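Local atomic coordinates of LYND (Lyngbya aestuarii, PDB entry 4V1T), a protein that probably catalyses the ATP-dependent conversion of cysteine residues in a precursor peptide to thiazolines, as a YcaO-family cyclodehydratase of cyanobactin biosynthesis. Residues D553-W558 with L622-H627; T598-I603 with E746-D751; L628-A633 with Q687-R692; H672-P677 with Q767-P772. All coordinates share one frame; numbering follows the deposited sequence.

Three of the four contacts gather round helix 538-561. Contact 1 packs it on strand 621-626, an outer strand of a three-stranded antiparallel sheet. Contact 2, its centre about 11 Å from that of contact 1, ties the hairpin loop of that sheet to helix 748-755, and contact 4, about 13 Å from contact 1 between centres, joins two loops beside the C-terminal end of helix 538-561. Contact 3 opens just after contact 1 closes, where strand 621-626 gives way to helix 630-649; their centres are about 15 Å apart. Contacts 2 and 4, whose segments alternate along the chain, each tie a C-terminal segment (746-751, 767-772) back onto the YcaO region.

Contact 1: D553-W558 with L622-H627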
loop_
_atom_site.group_PDB
_atom_site.type_symbol
_atom_site.label_atom_id
_atom_site.label_comp_id
_atom_site.label_asym_id
_atom_site.label_seq_id
_atom_site.Cartn_x
_atom_site.Cartn_y
_atom_site.Cartn_z
ATOM N N ASP B 553 -26.160 20.956 16.303
ATOM C CA ASP B 553 -27.193 21.906 16.684
ATOM C C ASP B 553 -28.470 21.599 15.912
ATOM O O ASP B 553 -29.541 21.485 16.504
ATOM C CB ASP B 553 -26.727 23.343 16.432
ATOM C CG ASP B 553 -27.740 24.371 16.872
ATOM O OD1 ASP B 553 -28.654 24.679 16.073
ATOM O OD2 ASP B 553 -27.618 24.884 18.008
ATOM N N GLY B 554 -28.339 21.441 14.597
ATOM C CA GLY B 554 -29.468 21.104 13.746
ATOM C C GLY B 554 -30.144 19.805 14.143
ATOM O O GLY B 554 -31.379 19.721 14.178
ATOM N N VAL B 555 -29.335 18.790 14.443
ATOM C CA VAL B 555 -29.862 17.501 14.863
ATOM C C VAL B 555 -30.584 17.658 16.194
ATOM O O VAL B 555 -31.693 17.144 16.373
ATOM C CB VAL B 555 -28.749 16.431 14.978
ATOM C CG1 VAL B 555 -29.279 15.159 15.641
ATOM C CG2 VAL B 555 -28.190 16.088 13.605
ATOM N N ALA B 556 -29.961 18.379 17.117
ATOM C CA ALA B 556 -30.541 18.568 18.455
ATOM C C ALA B 556 -31.936 19.174 18.368
ATOM O O ALA B 556 -32.864 18.697 19.007
ATOM C CB ALA B 556 -29.639 19.446 19.306
ATOM N N LEU B 557 -32.073 20.225 17.569
ATOM C CA LEU B 557 -33.350 20.901 17.398
ATOM C C LEU B 557 -34.400 19.930 16.896
ATOM O O LEU B 557 -35.498 19.838 17.452
ATOM C CB LEU B 557 -33.207 22.065 16.408
ATOM C CG LEU B 557 -32.315 23.240 16.836
ATOM C CD1 LEU B 557 -32.337 24.335 15.784
ATOM C CD2 LEU B 557 -32.719 23.807 18.191
ATOM N N TRP B 558 -34.055 19.204 15.841
ATOM C CA TRP B 558 -34.972 18.261 15.219
ATOM C C TRP B 558 -35.330 17.113 16.149
ATOM O O TRP B 558 -36.511 16.805 16.346
ATOM C CB TRP B 558 -34.358 17.716 13.928
ATOM C CG TRP B 558 -34.934 16.406 13.467
ATOM C CD1 TRP B 558 -36.212 16.163 13.057
ATOM C CD2 TRP B 558 -34.228 15.163 13.349
ATOM N NE1 TRP B 558 -36.352 14.836 12.706
ATOM C CE2 TRP B 558 -35.146 14.207 12.867
ATOM C CE3 TRP B 558 -32.909 14.770 13.599
ATOM C CZ2 TRP B 558 -34.785 12.879 12.642
ATOM C CZ3 TRP B 558 -32.553 13.454 13.374
ATOM C CH2 TRP B 558 -33.488 12.523 12.900
ATOM N N LEU B 622 -28.995 6.222 11.130
ATOM C CA LEU B 622 -29.008 7.544 10.569
ATOM C C LEU B 622 -27.622 8.179 10.631
ATOM O O LEU B 622 -26.736 7.715 11.356
ATOM C CB LEU B 622 -30.059 8.393 11.279
ATOM C CG LEU B 622 -30.095 8.240 12.790
ATOM C CD1 LEU B 622 -28.988 9.067 13.386
ATOM C CD2 LEU B 622 -31.440 8.660 13.350
ATOM N N GLY B 623 -27.437 9.228 9.844
ATOM C CA GLY B 623 -26.148 9.882 9.721
ATOM C C GLY B 623 -26.363 11.332 9.364
ATOM O O GLY B 623 -27.371 11.679 8.749
ATOM N N PHE B 624 -25.420 12.180 9.757
ATOM C CA PHE B 624 -25.592 13.622 9.626
ATOM C C PHE B 624 -24.444 14.273 8.889
ATOM O O PHE B 624 -23.346 13.711 8.785
ATOM C CB PHE B 624 -25.696 14.259 11.001
ATOM C CG PHE B 624 -26.528 13.489 11.959
ATOM C CD1 PHE B 624 -27.887 13.373 11.770
ATOM C CD2 PHE B 624 -25.948 12.897 13.069
ATOM C CE1 PHE B 624 -28.657 12.675 12.672
ATOM C CE2 PHE B 624 -26.707 12.202 13.974
ATOM C CZ PHE B 624 -28.066 12.094 13.779
ATOM N N GLY B 625 -24.706 15.473 8.391
ATOM C CA GLY B 625 -23.705 16.250 7.687
ATOM C C GLY B 625 -24.196 17.667 7.477
ATOM O O GLY B 625 -25.383 17.897 7.261
ATOM N N ALA B 626 -23.279 18.618 7.568
ATOM C CA ALA B 626 -23.572 20.003 7.252
ATOM C C ALA B 626 -22.385 20.589 6.512
ATOM O O ALA B 626 -21.241 20.227 6.772
ATOM C CB ALA B 626 -23.862 20.803 8.522
ATOM N N HIS B 627 -22.670 21.484 5.576
ATOM C CA HIS B 627 -21.634 22.096 4.757
ATOM C C HIS B 627 -22.246 23.295 4.059
ATOM O O HIS B 627 -23.469 23.388 3.971
ATOM C CB HIS B 627 -21.101 21.089 3.734
ATOM C CG HIS B 627 -19.746 21.427 3.200
ATOM N ND1 HIS B 627 -19.561 22.119 2.023
ATOM C CD2 HIS B 627 -18.509 21.161 3.677
ATOM C CE1 HIS B 627 -18.267 22.266 1.798
ATOM N NE2 HIS B 627 -17.607 21.697 2.789
#
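Val555 and Trp558 pack on Phe624 and Leu622 in a buried, apolar helix-on-sheet contact, where helix 538-561 covers strand 621-626 at one border of a three-stranded antiparallel sheet. The short axes approach to 9.7 Å and run at 129° to each other, and the strand offers alternate residues, Leu622 and Phe624, to the helix. The centre of the interface is a CH-pi contact: Val555 CG2 sits over one face of the Phe624 ring, 3.5 Å from the ring centroid and shifted toward the rim on the CD1 side. The packing is tight there, with Val555 CG2 only 3.3 Å from Phe624 CD1. The other valine branch reaches the far end of the same ring, Val555 CG1 lying 3.8 Å from Phe624 CZ; it is carried there by a first torsion of 171°, which sets CG1 opposite the backbone N, while CG2 lies beside that nitrogen. One turn on, Trp558 crosses Phe624 at about a right angle, its CZ3 being 4.0 Å from Phe624 CE1. Leu622 closes the row more loosely, with CD2 near the indole plane at 4.4 Å from Trp558 CH2. The polar corner of the indole serves another segment, NE1 donating to Tyr674 O, which helps to set how the ring is turned. Ala607 of strand 605-612 and Glu551 also touch Phe624, whose side chain lies about 6 Å from a bound magnesium ion and about 8 Å from ADP. With only carbon meeting carbon between these segments, shape and burial hold the helix to the sheet.

Contact 2: T598-I603 with E746-D751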
loop_
_atom_site.group_PDB
_atom_site.type_symbol
_atom_site.label_atom_id
_atom_site.label_comp_id
_atom_site.label_asym_id
_atom_site.label_seq_id
_atom_site.Cartn_x
_atom_site.Cartn_y
_atom_site.Cartn_z
ATOM N N THR B 598 -31.714 22.181 8.081
ATOM C CA THR B 598 -31.235 23.550 7.960
ATOM C C THR B 598 -32.034 24.490 8.864
ATOM O O THR B 598 -33.240 24.638 8.695
ATOM C CB THR B 598 -31.331 24.033 6.505
ATOM O OG1 THR B 598 -30.783 23.030 5.638
ATOM C CG2 THR B 598 -30.565 25.348 6.321
ATOM N N ALA B 599 -31.352 25.114 9.822
ATOM C CA ALA B 599 -32.005 25.954 10.818
ATOM C C ALA B 599 -31.649 27.432 10.617
ATOM O O ALA B 599 -31.413 27.859 9.495
ATOM C CB ALA B 599 -31.644 25.474 12.230
ATOM N N ASP B 600 -31.613 28.208 11.703
ATOM C CA ASP B 600 -31.553 29.671 11.615
ATOM C C ASP B 600 -30.268 30.239 10.992
ATOM O O ASP B 600 -30.243 31.399 10.582
ATOM C CB ASP B 600 -31.760 30.290 13.002
ATOM C CG ASP B 600 -30.721 29.831 14.010
ATOM O OD1 ASP B 600 -30.308 28.651 13.949
ATOM O OD2 ASP B 600 -30.318 30.649 14.859
ATOM N N LEU B 601 -29.218 29.433 10.896
ATOM C CA LEU B 601 -27.967 29.900 10.295
ATOM C C LEU B 601 -28.004 29.779 8.775
ATOM O O LEU B 601 -27.215 30.416 8.073
ATOM C CB LEU B 601 -26.771 29.132 10.858
ATOM C CG LEU B 601 -26.574 29.162 12.378
ATOM C CD1 LEU B 601 -25.219 28.579 12.753
ATOM C CD2 LEU B 601 -26.715 30.571 12.937
ATOM N N GLY B 602 -28.920 28.957 8.272
ATOM C CA GLY B 602 -29.126 28.819 6.839
ATOM C C GLY B 602 -28.068 27.981 6.141
ATOM O O GLY B 602 -28.061 27.881 4.913
ATOM N N ILE B 603 -27.167 27.390 6.919
ATOM C CA ILE B 603 -26.147 26.502 6.378
ATOM C C ILE B 603 -26.759 25.119 6.223
ATOM O O ILE B 603 -27.226 24.548 7.198
ATOM C CB ILE B 603 -24.913 26.423 7.295
ATOM C CG1 ILE B 603 -24.287 27.819 7.457
ATOM C CG2 ILE B 603 -23.900 25.435 6.729
ATOM C CD1 ILE B 603 -23.152 27.882 8.464
ATOM N N GLU B 746 -31.756 26.066 29.039
ATOM C CA GLU B 746 -32.456 27.072 28.245
ATOM C C GLU B 746 -31.579 27.589 27.100
ATOM O O GLU B 746 -30.358 27.555 27.183
ATOM C CB GLU B 746 -32.900 28.242 29.139
ATOM C CG GLU B 746 -31.758 29.095 29.699
ATOM C CD GLU B 746 -32.235 30.144 30.701
ATOM O OE1 GLU B 746 -33.429 30.145 31.073
ATOM O OE2 GLU B 746 -31.409 30.973 31.131
ATOM N N GLY B 747 -32.220 28.052 26.032
ATOM C CA GLY B 747 -31.521 28.612 24.888
ATOM C C GLY B 747 -32.072 28.168 23.541
ATOM O O GLY B 747 -33.277 28.044 23.341
ATOM N N ARG B 748 -31.159 27.922 22.617
ATOM C CA ARG B 748 -31.496 27.636 21.235
ATOM C C ARG B 748 -32.395 26.406 21.058
ATOM O O ARG B 748 -33.243 26.371 20.160
ATOM C CB ARG B 748 -30.207 27.446 20.421
ATOM C CG ARG B 748 -29.369 28.701 20.248
ATOM C CD ARG B 748 -28.106 28.429 19.447
ATOM N NE ARG B 748 -28.390 27.719 18.204
ATOM C CZ ARG B 748 -28.744 28.305 17.063
ATOM N NH1 ARG B 748 -28.871 29.625 16.985
ATOM N NH2 ARG B 748 -28.975 27.565 15.987
ATOM N N LEU B 749 -32.199 25.400 21.903
ATOM C CA LEU B 749 -32.965 24.161 21.804
ATOM C C LEU B 749 -34.467 24.435 21.841
ATOM O O LEU B 749 -35.242 23.817 21.111
ATOM C CB LEU B 749 -32.574 23.203 22.930
ATOM C CG LEU B 749 -33.186 21.804 22.862
ATOM C CD1 LEU B 749 -32.662 21.022 21.661
ATOM C CD2 LEU B 749 -32.905 21.050 24.146
ATOM N N TYR B 750 -34.864 25.382 22.677
ATOM C CA TYR B 750 -36.269 25.751 22.833
ATOM C C TYR B 750 -36.663 26.862 21.865
ATOM O O TYR B 750 -37.763 26.845 21.306
ATOM C CB TYR B 750 -36.545 26.202 24.288
ATOM C CG TYR B 750 -36.217 25.146 25.333
ATOM C CD1 TYR B 750 -37.168 24.220 25.735
ATOM C CD2 TYR B 750 -34.953 25.064 25.902
ATOM C CE1 TYR B 750 -36.871 23.249 26.676
ATOM C CE2 TYR B 750 -34.651 24.094 26.850
ATOM C CZ TYR B 750 -35.610 23.188 27.223
ATOM O OH TYR B 750 -35.308 22.231 28.159
ATOM N N ASP B 751 -35.759 27.819 21.662
ATOM C CA ASP B 751 -36.101 29.084 21.005
ATOM C C ASP B 751 -36.079 29.037 19.470
ATOM O O ASP B 751 -36.952 29.615 18.821
ATOM C CB ASP B 751 -35.149 30.188 21.473
ATOM C CG ASP B 751 -35.241 30.447 22.969
ATOM O OD1 ASP B 751 -35.867 29.639 23.685
ATOM O OD2 ASP B 751 -34.676 31.458 23.432
#
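The carboxylate of Asp600 and the guanidinium of Arg748 meet at their edges, nearly coplanar with 28° between the planes, and neither flat group uses a face on the other. This is an end-on, two-pronged salt bridge at the protein surface, linking the type I beta turn from Ala599 to Gly602, within the hairpin connection of strands 590-596 and 605-612, to the first residue of helix 748-755. The two side chains come from opposite directions. Asp600 turns its CG between the backbone N and the carbonyl carbon (chi1 59°), while the arginine chain bends at its third torsion to bring both terminal nitrogens forward. NH2 has a second anion, Asp553 OD1 on helix 538-561, so Arg748 pulls together three parts of the fold. An asparagine in place of Asp600 would probably keep only half of the grip, since an amide nitrogen would face a guanidinium N-H and one countercharge of Arg748 would be lost. Just before the arginine, Gly747 takes the N-cap position, with backbone angles at which a CB would strike the preceding carbonyl O; its own O accepts from both Tyr750 N and Asp751 N. Each Asp600 oxygen offers its syn lone pair: OD1 accepts from Arg748 NH2 at 2.7 Å, close to the guanidinium plane, and OD2 from Arg748 NH1 at 2.8 Å, with an N-H...O angle of 155°.

Contact 3: L628-A633 with Q687-R692; sequences LDPTIA and QDYPKR
Pro630 lays its ring against the root of the Tyr689 side chain, CG 3.8 Å from Tyr689 CB, the two side chains sliding past each other in opposite directions. Pro630 CB continues the overlap at 4.0 Å from Tyr689 CG, approaching the aromatic ring obliquely. Tyr689 is directed here by a first torsion of -55°, with CG opposite its carbonyl carbon, and its far end is held by a hydrogen bond between the hydroxyl group and Asp596 OD1. Phe606 of strand 605-612 touches both partners, so proline, tyrosine and phenylalanine form one apolar cluster where helix 630-649 begins against the loop leading to helix 697-710. Proline suits that first helical position, where a backbone N-H is not needed. The residue before it, Asp629, is the N-cap: its OD1 accepts from Thr631 N at 3.0 Å, the donor standing above the carboxylate plane, and its CB is directed away from the loop. Two residues before the proline, Leu628 CD1 lies 3.9 Å from Arg692 O, while the guanidinium of Arg692 turns elsewhere, to Leu601 O through NH2. Between these two touches sits a water that donates to Leu628 O and to Pro690 O, both at 2.6 Å, and thereby joins two backbones that make no direct hydrogen bond. The contact thus divides its labour: carbon surfaces fit the start of the helix to the loop, a bridging water donates to two carbonyl oxygens, which as two acceptors could not bond to each other directly, and the aspartate cap satisfies an amide at the helix's own end.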
loop_
_atom_site.group_PDB
_atom_site.type_symbol
_atom_site.label_atom_id
_atom_site.label_comp_id
_atom_site.label_asym_id
_atom_site.label_seq_id
_atom_site.Cartn_x
_atom_site.Cartn_y
_atom_site.Cartn_z
ATOM N N LEU B 628 -21.422 24.229 3.591
ATOM C CA LEU B 628 -21.952 25.368 2.855
ATOM C C LEU B 628 -22.579 24.867 1.552
ATOM O O LEU B 628 -23.588 25.391 1.091
ATOM C CB LEU B 628 -20.861 26.415 2.594
ATOM C CG LEU B 628 -20.446 27.266 3.810
ATOM C CD1 LEU B 628 -19.267 28.163 3.471
ATOM C CD2 LEU B 628 -21.602 28.112 4.329
ATOM N N ASP B 629 -21.976 23.830 0.988
ATOM C CA ASP B 629 -22.458 23.195 -0.234
ATOM C C ASP B 629 -23.401 22.056 0.130
ATOM O O ASP B 629 -22.961 21.061 0.705
ATOM C CB ASP B 629 -21.282 22.660 -1.053
ATOM C CG ASP B 629 -21.702 22.137 -2.420
ATOM O OD1 ASP B 629 -22.904 21.877 -2.637
ATOM O OD2 ASP B 629 -20.814 21.981 -3.288
ATOM N N PRO B 630 -24.700 22.196 -0.199
ATOM C CA PRO B 630 -25.678 21.198 0.236
ATOM C C PRO B 630 -25.414 19.829 -0.367
ATOM O O PRO B 630 -25.771 18.819 0.241
ATOM C CB PRO B 630 -27.013 21.764 -0.264
ATOM C CG PRO B 630 -26.646 22.643 -1.402
ATOM C CD PRO B 630 -25.315 23.229 -1.051
ATOM N N THR B 631 -24.797 19.805 -1.550
ATOM C CA THR B 631 -24.421 18.560 -2.185
ATOM C C THR B 631 -23.465 17.783 -1.283
ATOM O O THR B 631 -23.634 16.579 -1.078
ATOM C CB THR B 631 -23.766 18.804 -3.564
ATOM O OG1 THR B 631 -24.711 19.428 -4.444
ATOM C CG2 THR B 631 -23.306 17.517 -4.181
ATOM N N ILE B 632 -22.476 18.483 -0.734
ATOM C CA ILE B 632 -21.488 17.857 0.137
ATOM C C ILE B 632 -22.129 17.487 1.473
ATOM O O ILE B 632 -21.802 16.460 2.062
ATOM C CB ILE B 632 -20.273 18.778 0.395
ATOM C CG1 ILE B 632 -19.682 19.313 -0.927
ATOM C CG2 ILE B 632 -19.207 18.049 1.212
ATOM C CD1 ILE B 632 -19.336 18.256 -1.958
ATOM N N ALA B 633 -23.036 18.331 1.948
ATOM C CA ALA B 633 -23.703 18.092 3.222
ATOM C C ALA B 633 -24.490 16.783 3.169
ATOM O O ALA B 633 -24.406 15.964 4.079
ATOM C CB ALA B 633 -24.617 19.257 3.574
ATOM N N GLN B 687 -32.233 24.281 -5.392
ATOM C CA GLN B 687 -32.306 25.740 -5.431
ATOM C C GLN B 687 -32.763 26.342 -4.102
ATOM O O GLN B 687 -32.614 27.544 -3.880
ATOM C CB GLN B 687 -33.238 26.199 -6.549
ATOM C CG GLN B 687 -34.693 25.835 -6.326
ATOM C CD GLN B 687 -35.650 26.722 -7.103
ATOM O OE1 GLN B 687 -35.273 27.778 -7.615
ATOM N NE2 GLN B 687 -36.900 26.292 -7.192
ATOM N N ASP B 688 -33.328 25.515 -3.228
ATOM C CA ASP B 688 -33.774 25.977 -1.914
ATOM C C ASP B 688 -32.594 26.357 -1.018
ATOM O O ASP B 688 -32.786 26.903 0.070
ATOM C CB ASP B 688 -34.623 24.901 -1.226
ATOM C CG ASP B 688 -35.974 24.694 -1.898
ATOM O OD1 ASP B 688 -36.621 25.701 -2.268
ATOM O OD2 ASP B 688 -36.391 23.523 -2.054
ATOM N N TYR B 689 -31.382 26.063 -1.477
ATOM C CA TYR B 689 -30.168 26.333 -0.711
ATOM C C TYR B 689 -29.255 27.327 -1.437
ATOM O O TYR B 689 -28.533 26.958 -2.364
ATOM C CB TYR B 689 -29.432 25.030 -0.443
ATOM C CG TYR B 689 -30.307 23.997 0.232
ATOM C CD1 TYR B 689 -30.464 23.976 1.613
ATOM C CD2 TYR B 689 -30.976 23.045 -0.517
ATOM C CE1 TYR B 689 -31.271 23.032 2.225
ATOM C CE2 TYR B 689 -31.782 22.100 0.081
ATOM C CZ TYR B 689 -31.929 22.097 1.447
ATOM O OH TYR B 689 -32.740 21.147 2.023
ATOM N N PRO B 690 -29.293 28.601 -1.027
ATOM C CA PRO B 690 -28.424 29.614 -1.640
ATOM C C PRO B 690 -26.941 29.284 -1.540
ATOM O O PRO B 690 -26.488 28.765 -0.529
ATOM C CB PRO B 690 -28.746 30.879 -0.844
ATOM C CG PRO B 690 -30.145 30.673 -0.372
ATOM C CD PRO B 690 -30.278 29.198 -0.107
ATOM N N LYS B 691 -26.200 29.604 -2.592
ATOM C CA LYS B 691 -24.772 29.336 -2.667
ATOM C C LYS B 691 -23.988 30.413 -1.918
ATOM O O LYS B 691 -24.049 31.593 -2.270
ATOM C CB LYS B 691 -24.352 29.276 -4.138
ATOM C CG LYS B 691 -22.883 28.984 -4.392
ATOM C CD LYS B 691 -22.634 28.833 -5.887
ATOM C CE LYS B 691 -21.190 28.470 -6.200
ATOM N NZ LYS B 691 -20.981 28.308 -7.669
ATOM N N ARG B 692 -23.254 30.008 -0.887
ATOM C CA ARG B 692 -22.511 30.952 -0.050
ATOM C C ARG B 692 -21.067 30.532 0.238
ATOM O O ARG B 692 -20.445 31.038 1.180
ATOM C CB ARG B 692 -23.253 31.159 1.269
ATOM C CG ARG B 692 -24.637 31.761 1.093
ATOM C CD ARG B 692 -25.145 32.366 2.389
ATOM N NE ARG B 692 -25.427 31.351 3.402
ATOM C CZ ARG B 692 -25.826 31.619 4.643
ATOM N NH1 ARG B 692 -25.983 32.878 5.039
ATOM N NH2 ARG B 692 -26.059 30.629 5.497
HETATM O O HOH W 1 -24.801 27.670 1.045
#

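Contact 4: H672-P677 with Q767-P772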
loop_
_atom_site.group_PDB
_atom_site.type_symbol
_atom_site.label_atom_id
_atom_site.label_comp_id
_atom_site.label_asym_id
_atom_site.label_seq_id
_atom_site.Cartn_x
_atom_site.Cartn_y
_atom_site.Cartn_z
ATOM N N HIS B 672 -41.077 6.378 16.173
ATOM C CA HIS B 672 -40.448 7.684 15.955
ATOM C C HIS B 672 -40.848 8.260 14.595
ATOM O O HIS B 672 -40.064 8.234 13.654
ATOM C CB HIS B 672 -38.927 7.554 16.038
ATOM C CG HIS B 672 -38.453 6.792 17.235
ATOM N ND1 HIS B 672 -38.227 7.389 18.459
ATOM C CD2 HIS B 672 -38.179 5.477 17.401
ATOM C CE1 HIS B 672 -37.827 6.475 19.325
ATOM N NE2 HIS B 672 -37.793 5.304 18.711
ATOM N N PRO B 673 -42.085 8.773 14.488
ATOM C CA PRO B 673 -42.595 9.292 13.209
ATOM C C PRO B 673 -41.842 10.515 12.692
ATOM O O PRO B 673 -41.936 10.840 11.505
ATOM C CB PRO B 673 -44.052 9.653 13.531
ATOM C CG PRO B 673 -44.075 9.872 14.993
ATOM C CD PRO B 673 -43.054 8.951 15.583
ATOM N N TYR B 674 -41.100 11.176 13.576
ATOM C CA TYR B 674 -40.269 12.306 13.192
ATOM C C TYR B 674 -39.019 11.876 12.397
ATOM O O TYR B 674 -38.193 12.718 12.032
ATOM C CB TYR B 674 -39.850 13.105 14.431
ATOM C CG TYR B 674 -39.185 12.276 15.518
ATOM C CD1 TYR B 674 -39.941 11.650 16.500
ATOM C CD2 TYR B 674 -37.805 12.132 15.565
ATOM C CE1 TYR B 674 -39.341 10.892 17.486
ATOM C CE2 TYR B 674 -37.196 11.380 16.549
ATOM C CZ TYR B 674 -37.968 10.764 17.502
ATOM O OH TYR B 674 -37.363 10.018 18.476
ATOM N N LEU B 675 -38.885 10.577 12.133
ATOM C CA LEU B 675 -37.794 10.056 11.315
ATOM C C LEU B 675 -38.137 10.058 9.833
ATOM O O LEU B 675 -37.252 10.186 8.988
ATOM C CB LEU B 675 -37.431 8.634 11.741
ATOM C CG LEU B 675 -36.697 8.456 13.073
ATOM C CD1 LEU B 675 -36.388 6.984 13.272
ATOM C CD2 LEU B 675 -35.417 9.270 13.141
ATOM N N LEU B 676 -39.416 9.904 9.511
ATOM C CA LEU B 676 -39.829 9.878 8.118
ATOM C C LEU B 676 -40.345 11.256 7.734
ATOM O O LEU B 676 -40.807 12.010 8.588
ATOM C CB LEU B 676 -40.864 8.779 7.870
ATOM C CG LEU B 676 -42.180 8.834 8.632
ATOM C CD1 LEU B 676 -43.196 9.697 7.890
ATOM C CD2 LEU B 676 -42.708 7.421 8.826
ATOM N N PRO B 677 -40.242 11.609 6.449
ATOM C CA PRO B 677 -40.634 12.961 6.060
ATOM C C PRO B 677 -42.137 13.177 6.117
ATOM O O PRO B 677 -42.902 12.242 5.877
ATOM C CB PRO B 677 -40.123 13.064 4.629
ATOM C CG PRO B 677 -40.147 11.655 4.119
ATOM C CD PRO B 677 -39.808 10.797 5.298
ATOM N N GLN B 767 -41.116 17.900 27.893
ATOM C CA GLN B 767 -41.639 17.452 26.605
ATOM C C GLN B 767 -40.533 17.162 25.610
ATOM O O GLN B 767 -40.811 16.773 24.483
ATOM C CB GLN B 767 -42.564 18.505 26.003
ATOM C CG GLN B 767 -43.776 18.825 26.851
ATOM C CD GLN B 767 -44.565 19.991 26.297
ATOM O OE1 GLN B 767 -44.069 21.116 26.219
ATOM N NE2 GLN B 767 -45.802 19.726 25.898
ATOM N N MET B 768 -39.283 17.368 26.014
ATOM C CA MET B 768 -38.159 17.014 25.154
ATOM C C MET B 768 -38.120 15.504 24.975
ATOM O O MET B 768 -38.528 14.758 25.861
ATOM C CB MET B 768 -36.833 17.521 25.727
ATOM C CG MET B 768 -36.624 19.030 25.608
ATOM S SD MET B 768 -36.727 19.619 23.916
ATOM C CE MET B 768 -36.679 21.393 24.087
ATOM N N ASN B 769 -37.641 15.063 23.815
ATOM C CA ASN B 769 -37.586 13.646 23.485
ATOM C C ASN B 769 -36.929 12.863 24.616
ATOM O O ASN B 769 -35.774 13.122 24.951
ATOM C CB ASN B 769 -36.806 13.441 22.187
ATOM C CG ASN B 769 -37.026 12.072 21.575
ATOM O OD1 ASN B 769 -37.436 11.124 22.249
ATOM N ND2 ASN B 769 -36.751 11.962 20.285
ATOM N N PRO B 770 -37.668 11.919 25.225
ATOM C CA PRO B 770 -37.095 11.118 26.303
ATOM C C PRO B 770 -36.116 10.062 25.796
ATOM O O PRO B 770 -35.400 9.462 26.594
ATOM C CB PRO B 770 -38.324 10.461 26.940
ATOM C CG PRO B 770 -39.282 10.339 25.821
ATOM C CD PRO B 770 -39.069 11.547 24.960
ATOM N N THR B 771 -36.103 9.830 24.485
ATOM C CA THR B 771 -35.184 8.879 23.881
ATOM C C THR B 771 -33.873 9.566 23.503
ATOM O O THR B 771 -33.872 10.440 22.643
ATOM C CB THR B 771 -35.774 8.241 22.622
ATOM O OG1 THR B 771 -36.998 7.584 22.951
ATOM C CG2 THR B 771 -34.800 7.211 22.025
ATOM N N PRO B 772 -32.754 9.181 24.147
ATOM C CA PRO B 772 -31.498 9.825 23.766
ATOM C C PRO B 772 -31.118 9.480 22.325
ATOM O O PRO B 772 -31.373 8.363 21.871
ATOM C CB PRO B 772 -30.477 9.253 24.763
ATOM C CG PRO B 772 -31.295 8.617 25.857
ATOM C CD PRO B 772 -32.565 8.182 25.217
#
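An Asx turn at Asn769, in the proline-rich C-terminal tail, meets the loop 672-677 through a short chain of side-chain hydrogen bonds centred on the hydroxyl of Tyr674. Asn769 ND2 donates to Tyr674 OH at 2.7 Å, with an N-H...O angle of 155° and the oxygen close to the amide plane; the amide itself stands almost perpendicular to the phenol ring. The same hydroxyl is paired with His672 ND1 at 2.8 Å, a bond in which either atom could be the donor, and His672 NE2 is held in turn by Glu667 OE1. His672 and Asn769 thus converge on the one hydroxyl of Tyr674. Tyr674 reaches the asparagine with CG lying between its backbone N and carbonyl carbon (chi1 54°), and its ring meets Trp559 edge-to-face. The same tryptophan contributes again: its backbone O accepts from Asn769 ND2, and its NE1 donates to Thr771 O. Beside the bonded group, the imidazole edge of His672 brushes the threonine, CE1 being 3.9 Å from Thr771 OG1, a plain packing contact. A leucine at the place of Asn769 would probably leave the Tyr674 hydroxyl without this amide donor and Trp559 O without this partner, and it would be likely to undo the turn that sets Thr771 against the histidine. The amide is fixed at both ends, because while ND2 serves the tyrosine, Asn769 OD1 accepts from Thr771 N at 2.9 Å, the donor lying well above the carbonyl plane, 46° out of it.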